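Local coordinates for protein myosin regulatory light chain (Placopecten magellanicus, PDB 3PN7) that probably acts as the regulatory light chain of molluscan muscle myosin, an EF-hand subunit thought to make the motor's Mg-ATPase calcium-dependent, at residues B[43-48]-B[63-68]; B[96-101]-B[107-112]; B[92-97]-B[148-153]. One frame throughout, in Å; residues are numbered along the deposited sequence.

Contact 1: B[43-48]-B[63-68]; sequences NDLKEM and AMLKEA. With MG (magnesium ion), chain G.
L45 and L65 meet tip to tip between helix 42-52, which leaves the magnesium loop of an EF-hand, and helix 58-66, the next helix of the EF-hand pair. The apolar part of the contact is small and rests on one branch: CD2 of L45 comes to 3.5 Å from CD2 of L65, tighter than ordinary van der Waals contact, and to 3.8 Å from CG of L65. The same CD2 of L45 lies 4.3 Å from CB of M64, so the methyl is bordered by two consecutive residues of the facing helix. I32 and I40 also pack on L45, as does an apolar side chain of another protein chain. No hydrogen bond joins the two segments.

The metal bond lies beside this contact, on D44, the residue just before L45 and the last of the classical twelve-residue loop that starts at D33. F39 O and D33 OD2 bind the same magnesium ion. CG beside the backbone N (chi1 -76°) carries the carboxylate of D44 to the ion, which it binds through OD2 alone; OD1 takes a hydrogen bond from N35 N. OD2 of D44 is 2.4 Å from the magnesium ion, whereas OD1 of D44 stays 3.6 Å from it.

Contact 2: B[96-101]-B[107-112]; sequences NAFGMF and KKLNIE
F98 and L109 cross at about a right angle, the leucine arriving at the rim of the phenylalanine ring and not over a face. CD2 of L109 lies near the ring plane, 3.6 Å from CD1 of F98. The other branch of the same leucine turns to F101: CD1 of L109 is 3.4 Å from the carbonyl O of F101 and 4.2 Å from CB of F101. One methyl of L109 thus meets the F98 ring edge, the other the backbone and CB of F101. F101 starts out toward L109, but its ring leads away, to Y113 and L117 of helix 111-120. All three touching residues are buried, and no hydrogen bond crosses between the segments; apart from the F101 carbonyl, carbon meets carbon.

Only five residues separate the segments, and helix 91-99, the loop after it, strand 109-110 and helix 111-120 follow one another as in an EF-hand, with L109 at the loop position that normally pairs with the partner loop. Here L109 makes backbone hydrogen bonds with F144, joining strand 109-110 to antiparallel strand 143-144, while I114 of helix 111-120 packs on both F98 and L109 and Y146 of helix 146-154 brings its ring against F98.

Contact 3: B[92-97]-B[148-153]; sequences ETIRNA and RFVAMI
V150 projects from helix 146-154 onto I94 and the backbone beside it, and this is the close part of the contact. CG2 of V150 is 3.9 Å from CG2 of I94, and 4.2 Å from the backbone N of R95. The valine's first torsion (chi1 173°) sets CG1 anti to its own N and leaves CG2 as the branch that meets the other helix. One turn further along, the tips of two isoleucines come together, CD1 of I94 lying 4.2 Å from CD1 of I153. I94, V150 and I153 are all buried, and CG2 of I153 also sits above one face of the F149 ring, offset toward its rim, so I153 is packed within its own helix as well. Another protein chain packs on I94, F149 and I153.

The R95 side is looser. Although the CA atoms of R95 and V150 are the nearest pair, 6.6 Å apart, the nearest approach of the arginine side chain is its CB, 4.7 Å from CG2 of V150, and the residue is partly exposed. No hydrogen bond or salt bridge spans the gap.

The axes of segments 92-97 and 148-153 approach to 9.8 Å and run roughly antiparallel, at 144°. Helices 91-99 and 146-154, first and last of the C-terminal half, thus close against each other through apolar side chains, as the outer helices of a paired EF-hand lobe do.

Contact 2 and contact 3 belong to one C-terminal lobe: both use helix 91-99, share N96 and A97, and have centres about 10 Å apart. F98 joins them, with its CZ 3.9 Å from CD2 of F149 and its CD2 3.9 Å from CG2 of V150, so the phenylalanine that meets L109 also closes on helix 146-154. Contact 1 stands alone in the N-terminal half, on the opposite side of the chain's centre. Its nearest atoms are about 26 Å from those of contact 2 and about 17 Å from those of contact 3. The magnesium ion belongs with contact 1, through D44, while contacts 2 and 3 lie away from the metal site.

Contact 1: B[43-48]-B[63-68]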
loop_
_atom_site.group_PDB
_atom_site.type_symbol
_atom_site.label_atom_id
_atom_site.label_comp_id
_atom_site.label_asym_id
_atom_site.label_seq_id
_atom_site.Cartn_x
_atom_site.Cartn_y
_atom_site.Cartn_z
ATOM N N ASN B 43 13.229 41.572 17.103
ATOM C CA ASN B 43 12.606 41.685 18.420
ATOM C C ASN B 43 11.473 40.671 18.629
ATOM O O ASN B 43 11.353 40.080 19.710
ATOM C CB ASN B 43 12.080 43.106 18.660
ATOM C CG ASN B 43 13.171 44.162 18.573
ATOM O OD1 ASN B 43 14.337 43.918 18.919
ATOM N ND2 ASN B 43 12.797 45.350 18.103
ATOM N N ASP B 44 10.646 40.479 17.598
ATOM C CA ASP B 44 9.585 39.473 17.628
ATOM C C ASP B 44 10.169 38.097 17.850
ATOM O O ASP B 44 9.666 37.306 18.647
ATOM C CB ASP B 44 8.824 39.476 16.310
ATOM C CG ASP B 44 7.876 40.640 16.193
ATOM O OD1 ASP B 44 6.987 40.764 17.063
ATOM O OD2 ASP B 44 8.005 41.416 15.222
ATOM N N LEU B 45 11.249 37.826 17.131
ATOM C CA LEU B 45 11.912 36.534 17.183
ATOM C C LEU B 45 12.515 36.308 18.564
ATOM O O LEU B 45 12.292 35.256 19.179
ATOM C CB LEU B 45 13.002 36.477 16.108
ATOM C CG LEU B 45 13.149 35.271 15.183
ATOM C CD1 LEU B 45 11.827 34.747 14.714
ATOM C CD2 LEU B 45 14.026 35.664 14.011
ATOM N N LYS B 46 13.278 37.289 19.051
ATOM C CA LYS B 46 13.843 37.224 20.404
ATOM C C LYS B 46 12.745 36.990 21.436
ATOM O O LYS B 46 12.862 36.128 22.314
ATOM C CB LYS B 46 14.555 38.531 20.770
ATOM C CG LYS B 46 15.845 38.816 20.038
ATOM C CD LYS B 46 16.654 39.866 20.800
ATOM C CE LYS B 46 18.013 40.102 20.176
ATOM N NZ LYS B 46 18.946 40.774 21.129
ATOM N N GLU B 47 11.680 37.782 21.328
ATOM C CA GLU B 47 10.524 37.638 22.201
ATOM C C GLU B 47 9.950 36.224 22.147
ATOM O O GLU B 47 9.754 35.585 23.185
ATOM C CB GLU B 47 9.440 38.658 21.842
ATOM C CG GLU B 47 8.528 38.945 22.999
ATOM C CD GLU B 47 9.322 39.292 24.264
ATOM O OE1 GLU B 47 10.251 40.125 24.172
ATOM O OE2 GLU B 47 9.035 38.713 25.338
ATOM N N MET B 48 9.674 35.735 20.938
ATOM C CA MET B 48 9.136 34.391 20.796
ATOM C C MET B 48 10.064 33.341 21.404
ATOM O O MET B 48 9.617 32.493 22.177
ATOM C CB MET B 48 8.831 34.058 19.340
ATOM C CG MET B 48 8.034 32.758 19.176
ATOM S SD MET B 48 6.318 32.907 19.745
ATOM C CE MET B 48 6.287 31.743 21.093
ATOM N N ALA B 63 20.601 35.831 10.994
ATOM C CA ALA B 63 20.734 34.861 9.912
ATOM C C ALA B 63 19.393 34.211 9.538
ATOM O O ALA B 63 19.128 33.998 8.357
ATOM C CB ALA B 63 21.796 33.802 10.238
ATOM N N MET B 64 18.546 33.914 10.526
ATOM C CA MET B 64 17.206 33.382 10.231
ATOM C C MET B 64 16.433 34.348 9.357
ATOM O O MET B 64 15.806 33.951 8.371
ATOM C CB MET B 64 16.398 33.107 11.502
ATOM C CG MET B 64 16.860 31.910 12.324
ATOM S SD MET B 64 15.865 31.658 13.834
ATOM C CE MET B 64 14.271 31.171 13.159
ATOM N N LEU B 65 16.488 35.622 9.724
ATOM C CA LEU B 65 15.782 36.685 9.006
ATOM C C LEU B 65 16.325 36.911 7.586
ATOM O O LEU B 65 15.575 37.255 6.668
ATOM C CB LEU B 65 15.838 37.991 9.813
ATOM C CG LEU B 65 15.131 37.953 11.171
ATOM C CD1 LEU B 65 15.143 39.337 11.814
ATOM C CD2 LEU B 65 13.691 37.452 11.030
ATOM N N LYS B 66 17.627 36.708 7.412
ATOM C CA LYS B 66 18.261 36.873 6.110
ATOM C C LYS B 66 17.832 35.804 5.098
ATOM O O LYS B 66 18.113 35.949 3.897
ATOM C CB LYS B 66 19.786 36.841 6.247
ATOM C CG LYS B 66 20.348 37.708 7.365
ATOM C CD LYS B 66 21.888 37.799 7.268
ATOM C CE LYS B 66 22.554 38.169 8.601
ATOM N NZ LYS B 66 23.071 36.976 9.359
ATOM N N GLU B 67 17.182 34.732 5.571
ATOM C CA GLU B 67 16.691 33.684 4.663
ATOM C C GLU B 67 15.548 34.245 3.843
ATOM O O GLU B 67 15.148 33.666 2.831
ATOM C CB GLU B 67 16.241 32.408 5.406
ATOM C CG GLU B 67 17.385 31.596 6.015
ATOM C CD GLU B 67 16.903 30.383 6.814
ATOM O OE1 GLU B 67 16.068 29.613 6.298
ATOM O OE2 GLU B 67 17.364 30.201 7.960
ATOM N N ALA B 68 15.019 35.375 4.298
ATOM C CA ALA B 68 13.973 36.066 3.563
ATOM C C ALA B 68 14.612 37.243 2.828
ATOM O O ALA B 68 15.302 38.056 3.442
ATOM C CB ALA B 68 12.884 36.537 4.510
HETATM MG MG MG G . 6.406 42.867 14.217
#

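Contact 2: B[96-101]-B[107-112]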
loop_
_atom_site.group_PDB
_atom_site.type_symbol
_atom_site.label_atom_id
_atom_site.label_comp_id
_atom_site.label_asym_id
_atom_site.label_seq_id
_atom_site.Cartn_x
_atom_site.Cartn_y
_atom_site.Cartn_z
ATOM N N ASN B 96 -2.441 7.117 10.952
ATOM C CA ASN B 96 -3.367 6.232 10.252
ATOM C C ASN B 96 -2.743 5.568 9.022
ATOM O O ASN B 96 -3.125 4.455 8.643
ATOM C CB ASN B 96 -4.641 6.976 9.869
ATOM C CG ASN B 96 -5.359 7.556 11.078
ATOM O OD1 ASN B 96 -6.128 8.509 10.950
ATOM N ND2 ASN B 96 -5.098 6.994 12.260
ATOM N N ALA B 97 -1.785 6.267 8.409
ATOM C CA ALA B 97 -1.003 5.731 7.298
ATOM C C ALA B 97 -0.280 4.476 7.770
ATOM O O ALA B 97 -0.369 3.426 7.141
ATOM C CB ALA B 97 0.019 6.787 6.790
ATOM N N PHE B 98 0.438 4.597 8.886
ATOM C CA PHE B 98 1.057 3.448 9.523
ATOM C C PHE B 98 0.014 2.361 9.896
ATOM O O PHE B 98 0.278 1.161 9.760
ATOM C CB PHE B 98 1.853 3.879 10.765
ATOM C CG PHE B 98 3.256 4.384 10.466
ATOM C CD1 PHE B 98 4.264 3.506 10.082
ATOM C CD2 PHE B 98 3.575 5.735 10.615
ATOM C CE1 PHE B 98 5.564 3.965 9.834
ATOM C CE2 PHE B 98 4.865 6.207 10.362
ATOM C CZ PHE B 98 5.861 5.327 9.977
ATOM N N GLY B 99 -1.165 2.782 10.356
ATOM C CA GLY B 99 -2.205 1.851 10.791
ATOM C C GLY B 99 -2.597 0.905 9.663
ATOM O O GLY B 99 -2.942 -0.250 9.867
ATOM N N MET B 100 -2.523 1.426 8.450
ATOM C CA MET B 100 -2.814 0.683 7.242
ATOM C C MET B 100 -2.081 -0.654 7.161
ATOM O O MET B 100 -2.530 -1.570 6.469
ATOM C CB MET B 100 -2.368 1.529 6.055
ATOM C CG MET B 100 -3.292 1.476 4.902
ATOM S SD MET B 100 -4.678 2.516 5.303
ATOM C CE MET B 100 -3.957 4.097 4.849
ATOM N N PHE B 101 -0.935 -0.740 7.835
ATOM C CA PHE B 101 -0.080 -1.916 7.758
ATOM C C PHE B 101 -0.075 -2.634 9.102
ATOM O O PHE B 101 0.714 -3.559 9.329
ATOM C CB PHE B 101 1.350 -1.523 7.350
ATOM C CG PHE B 101 1.421 -0.756 6.053
ATOM C CD1 PHE B 101 1.448 0.628 6.053
ATOM C CD2 PHE B 101 1.446 -1.420 4.836
ATOM C CE1 PHE B 101 1.511 1.337 4.856
ATOM C CE2 PHE B 101 1.516 -0.727 3.641
ATOM C CZ PHE B 101 1.533 0.657 3.645
ATOM N N LYS B 107 -0.365 -0.991 17.236
ATOM C CA LYS B 107 0.359 0.287 17.341
ATOM C C LYS B 107 1.876 0.096 17.198
ATOM O O LYS B 107 2.651 0.968 17.581
ATOM C CB LYS B 107 0.051 1.029 18.651
ATOM C CG LYS B 107 -1.426 1.235 18.965
ATOM C CD LYS B 107 -2.175 1.941 17.836
ATOM C CE LYS B 107 -3.584 2.348 18.280
ATOM N NZ LYS B 107 -4.439 2.810 17.140
ATOM N N LYS B 108 2.278 -1.065 16.680
ATOM C CA LYS B 108 3.658 -1.321 16.300
ATOM C C LYS B 108 3.696 -2.013 14.949
ATOM O O LYS B 108 2.679 -2.458 14.436
ATOM C CB LYS B 108 4.380 -2.166 17.343
ATOM C CG LYS B 108 4.285 -1.623 18.764
ATOM C CD LYS B 108 5.647 -1.255 19.316
ATOM C CE LYS B 108 5.601 -1.018 20.825
ATOM N NZ LYS B 108 4.464 -0.121 21.172
ATOM N N LEU B 109 4.887 -2.098 14.378
ATOM C CA LEU B 109 5.109 -2.760 13.107
ATOM C C LEU B 109 6.381 -3.586 13.309
ATOM O O LEU B 109 7.314 -3.126 13.968
ATOM C CB LEU B 109 5.346 -1.691 12.031
ATOM C CG LEU B 109 4.407 -1.515 10.848
ATOM C CD1 LEU B 109 2.980 -1.910 11.211
ATOM C CD2 LEU B 109 4.465 -0.087 10.273
ATOM N N ASN B 110 6.422 -4.807 12.779
ATOM C CA ASN B 110 7.673 -5.559 12.746
ATOM C C ASN B 110 8.738 -4.734 12.040
ATOM O O ASN B 110 8.520 -4.264 10.920
ATOM C CB ASN B 110 7.502 -6.900 12.020
ATOM C CG ASN B 110 6.720 -7.922 12.840
ATOM O OD1 ASN B 110 6.267 -7.632 13.948
ATOM N ND2 ASN B 110 6.563 -9.127 12.289
ATOM N N ILE B 111 9.886 -4.564 12.690
ATOM C CA ILE B 111 10.973 -3.752 12.142
ATOM C C ILE B 111 11.335 -4.149 10.702
ATOM O O ILE B 111 11.563 -3.289 9.866
ATOM C CB ILE B 111 12.242 -3.811 13.043
ATOM C CG1 ILE B 111 13.355 -2.906 12.490
ATOM C CG2 ILE B 111 12.758 -5.236 13.151
ATOM C CD1 ILE B 111 12.996 -1.440 12.407
ATOM N N GLU B 112 11.355 -5.449 10.410
ATOM C CA GLU B 112 11.730 -5.919 9.078
ATOM C C GLU B 112 10.656 -5.575 8.054
ATOM O O GLU B 112 10.944 -5.411 6.878
ATOM C CB GLU B 112 11.975 -7.438 9.060
ATOM C CG GLU B 112 12.063 -8.104 10.431
ATOM C CD GLU B 112 10.706 -8.339 11.104
ATOM O OE1 GLU B 112 9.757 -8.858 10.444
ATOM O OE2 GLU B 112 10.603 -8.021 12.312
#

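Contact 3: B[92-97]-B[148-153]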
loop_
_atom_site.group_PDB
_atom_site.type_symbol
_atom_site.label_atom_id
_atom_site.label_comp_id
_atom_site.label_asym_id
_atom_site.label_seq_id
_atom_site.Cartn_x
_atom_site.Cartn_y
_atom_site.Cartn_z
ATOM N N GLU B 92 -2.026 12.792 12.957
ATOM C CA GLU B 92 -3.116 11.826 12.873
ATOM C C GLU B 92 -3.088 11.059 11.546
ATOM O O GLU B 92 -3.185 9.825 11.514
ATOM C CB GLU B 92 -4.453 12.552 13.025
ATOM C CG GLU B 92 -5.636 11.639 13.317
ATOM C CD GLU B 92 -6.925 12.405 13.597
ATOM O OE1 GLU B 92 -7.250 13.359 12.841
ATOM O OE2 GLU B 92 -7.608 12.048 14.583
ATOM N N THR B 93 -2.968 11.804 10.453
ATOM C CA THR B 93 -2.925 11.234 9.122
ATOM C C THR B 93 -1.776 10.236 8.983
ATOM O O THR B 93 -1.965 9.139 8.464
ATOM C CB THR B 93 -2.795 12.342 8.067
ATOM O OG1 THR B 93 -3.911 13.226 8.199
ATOM C CG2 THR B 93 -2.777 11.765 6.656
ATOM N N ILE B 94 -0.603 10.609 9.479
ATOM C CA ILE B 94 0.573 9.758 9.357
ATOM C C ILE B 94 0.423 8.513 10.208
ATOM O O ILE B 94 0.794 7.423 9.795
ATOM C CB ILE B 94 1.854 10.475 9.777
ATOM C CG1 ILE B 94 1.982 11.811 9.044
ATOM C CG2 ILE B 94 3.072 9.571 9.489
ATOM C CD1 ILE B 94 3.279 12.538 9.309
ATOM N N ARG B 95 -0.112 8.696 11.407
ATOM C CA ARG B 95 -0.436 7.596 12.286
ATOM C C ARG B 95 -1.418 6.607 11.623
ATOM O O ARG B 95 -1.245 5.397 11.701
ATOM C CB ARG B 95 -1.023 8.167 13.563
ATOM C CG ARG B 95 -0.896 7.279 14.747
ATOM C CD ARG B 95 -0.468 8.071 15.995
ATOM N NE ARG B 95 -1.108 9.381 16.147
ATOM C CZ ARG B 95 -2.407 9.581 16.355
ATOM N NH1 ARG B 95 -3.243 8.544 16.404
ATOM N NH2 ARG B 95 -2.873 10.825 16.504
ATOM N N ASN B 96 -2.441 7.117 10.952
ATOM C CA ASN B 96 -3.367 6.232 10.252
ATOM C C ASN B 96 -2.743 5.568 9.022
ATOM O O ASN B 96 -3.125 4.455 8.643
ATOM C CB ASN B 96 -4.641 6.976 9.869
ATOM C CG ASN B 96 -5.359 7.556 11.078
ATOM O OD1 ASN B 96 -6.128 8.509 10.950
ATOM N ND2 ASN B 96 -5.098 6.994 12.260
ATOM N N ALA B 97 -1.785 6.267 8.409
ATOM C CA ALA B 97 -1.003 5.731 7.298
ATOM C C ALA B 97 -0.280 4.476 7.770
ATOM O O ALA B 97 -0.369 3.426 7.141
ATOM C CB ALA B 97 0.019 6.787 6.790
ATOM N N ARG B 148 5.109 6.657 18.519
ATOM C CA ARG B 148 6.209 7.442 19.053
ATOM C C ARG B 148 7.102 8.012 17.939
ATOM O O ARG B 148 7.609 9.132 18.033
ATOM C CB ARG B 148 7.032 6.567 19.987
ATOM C CG ARG B 148 8.076 7.306 20.775
ATOM C CD ARG B 148 8.771 6.339 21.709
ATOM N NE ARG B 148 9.763 6.995 22.551
ATOM C CZ ARG B 148 10.761 6.349 23.142
ATOM N NH1 ARG B 148 10.893 5.035 22.961
ATOM N NH2 ARG B 148 11.628 7.008 23.902
ATOM N N PHE B 149 7.299 7.237 16.879
ATOM C CA PHE B 149 8.065 7.724 15.738
ATOM C C PHE B 149 7.388 8.964 15.145
ATOM O O PHE B 149 8.048 9.942 14.821
ATOM C CB PHE B 149 8.227 6.617 14.687
ATOM C CG PHE B 149 8.878 7.072 13.413
ATOM C CD1 PHE B 149 10.259 7.093 13.291
ATOM C CD2 PHE B 149 8.107 7.470 12.331
ATOM C CE1 PHE B 149 10.864 7.509 12.114
ATOM C CE2 PHE B 149 8.697 7.879 11.151
ATOM C CZ PHE B 149 10.078 7.904 11.038
ATOM N N VAL B 150 6.069 8.932 15.027
ATOM C CA VAL B 150 5.328 10.062 14.485
ATOM C C VAL B 150 5.499 11.317 15.351
ATOM O O VAL B 150 5.646 12.417 14.824
ATOM C CB VAL B 150 3.825 9.747 14.291
ATOM C CG1 VAL B 150 3.074 11.013 13.879
ATOM C CG2 VAL B 150 3.632 8.649 13.246
ATOM N N ALA B 151 5.493 11.144 16.673
ATOM C CA ALA B 151 5.681 12.260 17.592
ATOM C C ALA B 151 7.048 12.874 17.358
ATOM O O ALA B 151 7.210 14.093 17.382
ATOM C CB ALA B 151 5.549 11.804 19.043
ATOM N N MET B 152 8.028 12.011 17.119
ATOM C CA MET B 152 9.386 12.455 16.866
ATOM C C MET B 152 9.517 13.258 15.575
ATOM O O MET B 152 10.107 14.340 15.575
ATOM C CB MET B 152 10.346 11.269 16.847
ATOM C CG MET B 152 11.805 11.679 16.722
ATOM S SD MET B 152 12.919 10.267 16.548
ATOM C CE MET B 152 12.575 9.806 14.853
ATOM N N ILE B 153 8.971 12.743 14.472
ATOM C CA ILE B 153 9.133 13.446 13.202
ATOM C C ILE B 153 8.335 14.748 13.146
ATOM O O ILE B 153 8.606 15.609 12.308
ATOM C CB ILE B 153 8.892 12.565 11.940
ATOM C CG1 ILE B 153 7.430 12.175 11.757
ATOM C CG2 ILE B 153 9.789 11.339 11.935
ATOM C CD1 ILE B 153 7.204 11.416 10.420
#